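Side-chain contact in putative lipoprotein (Bacteroides fragilis, PDB 3QNK), which probably binds glycans at the bacterial outer membrane, as SusD-family lipoproteins do, and passes them to a partner transporter: residues 364-367 with 368-371. Numbering follows the deposited sequence.
Sequences WIDY and DNYN
D366 accepts hydrogen bonds from N369 and Y370 through its side chain and carbonyl, holding a tight turn. Its OD1 takes the backbone N of N369 at 2.9 Å, met from above the carboxylate plane, while its carbonyl O receives N of Y370 at 3.0 Å, closing an alpha-turn. Aspartate suits this Asx motif: with CG anti to the backbone N (chi1 -158°), its short side chain brings OD1 round to the N-H of N369, three residues on. N369 adds ND2, weakly bonded to D366 OD1 (2.8 Å) and OD2 (3.3 Å), with amide and carboxylate 89° apart. Asparagine suits because its neutral side-chain amide adds a donor to the backbone N-H. Overlapping the start of this turn, a weak bond from Y367 N to I365 O closes an inverse gamma turn centred on D366.

CB of D366 lies over one face of the Y370 ring in a CH-pi contact, 4.1 Å from the centroid, and I365 CG2 covers a face of Y367.

The turn lies between strands 360-361 and 384-387. D368 salt-bridges R225 of helix 221-225, Y370 OH bonds S383 O just before strand 384-387, and M254 of helix 253-257 packs against I365 and Y370.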
ATOM      1  N   TRP B 364      24.524  -5.446 -11.618  1.00 49.42           N
ATOM      2  CA  TRP B 364      23.391  -5.033 -12.436  1.00 49.27           C
ATOM      3  C   TRP B 364      23.351  -3.513 -12.685  1.00 52.97           C
ATOM      4  O   TRP B 364      22.430  -3.072 -13.370  1.00 55.39           O
ATOM      5  CB  TRP B 364      22.063  -5.563 -11.863  1.00 47.97           C
ATOM      6  CG  TRP B 364      22.008  -5.593 -10.366  1.00 48.86           C
ATOM      7  CD1 TRP B 364      22.275  -6.657  -9.550  1.00 51.04           C
ATOM      8  CD2 TRP B 364      21.783  -4.471  -9.502  1.00 49.14           C
ATOM      9  NE1 TRP B 364      22.185  -6.271  -8.223  1.00 49.82           N
ATOM     10  CE2 TRP B 364      21.887  -4.935  -8.168  1.00 51.80           C
ATOM     11  CE3 TRP B 364      21.476  -3.115  -9.730  1.00 51.58           C
ATOM     12  CZ2 TRP B 364      21.666  -4.105  -7.069  1.00 51.18           C
ATOM     13  CZ3 TRP B 364      21.261  -2.294  -8.640  1.00 52.97           C
ATOM     14  CH2 TRP B 364      21.357  -2.789  -7.326  1.00 52.62           C
ATOM     15  N   ILE B 365      24.328  -2.724 -12.186  1.00 47.83           N
ATOM     16  CA  ILE B 365      24.405  -1.308 -12.555  1.00 48.91           C
ATOM     17  C   ILE B 365      25.319  -1.261 -13.797  1.00 57.19           C
ATOM     18  O   ILE B 365      26.487  -1.640 -13.706  1.00 57.88           O
ATOM     19  CB  ILE B 365      24.843  -0.322 -11.444  1.00 51.03           C
ATOM     20  CG1 ILE B 365      23.857  -0.366 -10.265  1.00 51.07           C
ATOM     21  CG2 ILE B 365      24.906   1.113 -12.021  1.00 52.12           C
ATOM     22  CD1 ILE B 365      24.314   0.368  -9.016  1.00 58.95           C
ATOM     23  N   ASP B 366      24.767  -0.854 -14.968  1.00 54.97           N
ATOM     24  CA  ASP B 366      25.487  -0.811 -16.239  1.00 54.54           C
ATOM     25  C   ASP B 366      26.408   0.424 -16.328  1.00 56.99           C
ATOM     26  O   ASP B 366      26.193   1.305 -17.160  1.00 55.54           O
ATOM     27  CB  ASP B 366      24.505  -0.852 -17.422  1.00 57.37           C
ATOM     28  CG  ASP B 366      25.063  -1.325 -18.764  1.00 70.29           C
ATOM     29  OD1 ASP B 366      26.320  -1.405 -18.901  1.00 71.94           O
ATOM     30  OD2 ASP B 366      24.242  -1.619 -19.678  1.00 71.07           O
ATOM     31  N   TYR B 367      27.466   0.452 -15.494  1.00 53.33           N
ATOM     32  CA  TYR B 367      28.503   1.471 -15.512  1.00 53.51           C
ATOM     33  C   TYR B 367      29.377   1.304 -16.775  1.00 62.25           C
ATOM     34  O   TYR B 367      30.119   2.215 -17.141  1.00 64.25           O
ATOM     35  CB  TYR B 367      29.376   1.370 -14.266  1.00 53.40           C
ATOM     36  CG  TYR B 367      28.752   1.817 -12.966  1.00 54.24           C
ATOM     37  CD1 TYR B 367      28.231   3.104 -12.824  1.00 56.23           C
ATOM     38  CD2 TYR B 367      28.822   1.016 -11.827  1.00 53.62           C
ATOM     39  CE1 TYR B 367      27.719   3.550 -11.605  1.00 54.24           C
ATOM     40  CE2 TYR B 367      28.313   1.453 -10.604  1.00 53.91           C
ATOM     41  CZ  TYR B 367      27.769   2.724 -10.498  1.00 58.84           C
ATOM     42  OH  TYR B 367      27.267   3.167  -9.303  1.00 63.89           O
ATOM     43  N   ASP B 368      29.290   0.136 -17.439  1.00 59.19           N
ATOM     44  CA  ASP B 368      30.026  -0.129 -18.670  1.00 59.47           C
ATOM     45  C   ASP B 368      29.448   0.677 -19.846  1.00 68.38           C
ATOM     46  O   ASP B 368      30.204   1.327 -20.576  1.00 71.19           O
ATOM     47  CB  ASP B 368      29.997  -1.630 -19.021  1.00 59.23           C
ATOM     48  CG  ASP B 368      30.800  -2.527 -18.100  1.00 57.16           C
ATOM     49  OD1 ASP B 368      32.035  -2.440 -18.125  1.00 53.90           O
ATOM     50  OD2 ASP B 368      30.181  -3.330 -17.362  1.00 66.04           O
ATOM     51  N   ASN B 369      28.115   0.644 -20.025  1.00 63.50           N
ATOM     52  CA  ASN B 369      27.479   1.244 -21.197  1.00 63.40           C
ATOM     53  C   ASN B 369      26.683   2.496 -20.961  1.00 67.81           C
ATOM     54  O   ASN B 369      26.706   3.385 -21.811  1.00 69.95           O
ATOM     55  CB  ASN B 369      26.555   0.215 -21.829  1.00 62.68           C
ATOM     56  CG  ASN B 369      27.279  -1.052 -22.211  1.00 79.59           C
ATOM     57  OD1 ASN B 369      28.152  -1.039 -23.085  1.00 80.06           O
ATOM     58  ND2 ASN B 369      26.969  -2.151 -21.542  1.00 63.71           N
ATOM     59  N   TYR B 370      25.927   2.560 -19.858  1.00 63.25           N
ATOM     60  CA  TYR B 370      25.040   3.683 -19.559  1.00 61.95           C
ATOM     61  C   TYR B 370      25.741   5.026 -19.482  1.00 64.10           C
ATOM     62  O   TYR B 370      26.957   5.119 -19.248  1.00 62.65           O
ATOM     63  CB  TYR B 370      24.273   3.455 -18.237  1.00 61.46           C
ATOM     64  CG  TYR B 370      22.962   2.712 -18.375  1.00 62.59           C
ATOM     65  CD1 TYR B 370      22.755   1.801 -19.407  1.00 64.71           C
ATOM     66  CD2 TYR B 370      21.945   2.876 -17.442  1.00 63.48           C
ATOM     67  CE1 TYR B 370      21.555   1.094 -19.522  1.00 66.66           C
ATOM     68  CE2 TYR B 370      20.749   2.158 -17.531  1.00 64.79           C
ATOM     69  CZ  TYR B 370      20.552   1.274 -18.577  1.00 76.22           C
ATOM     70  OH  TYR B 370      19.368   0.573 -18.671  1.00 81.09           O
ATOM     71  N   ASN B 371      24.917   6.060 -19.736  1.00 61.54           N
ATOM     72  CA  ASN B 371      25.278   7.473 -19.593  0.50 62.07           C
ATOM     73  C   ASN B 371      24.814   7.895 -18.206  1.00 65.02           C
ATOM     74  O   ASN B 371      23.989   7.188 -17.596  1.00 62.49           O
ATOM     75  CB  ASN B 371      24.692   8.376 -20.699  0.50 62.12           C
ATOM     76  CG  ASN B 371      25.004   9.867 -20.521  0.50 76.53           C
ATOM     77  OD1 ASN B 371      26.039  10.269 -19.950  0.50 55.91           O
ATOM     78  ND2 ASN B 371      24.085  10.724 -20.959  0.50 71.22           N
TER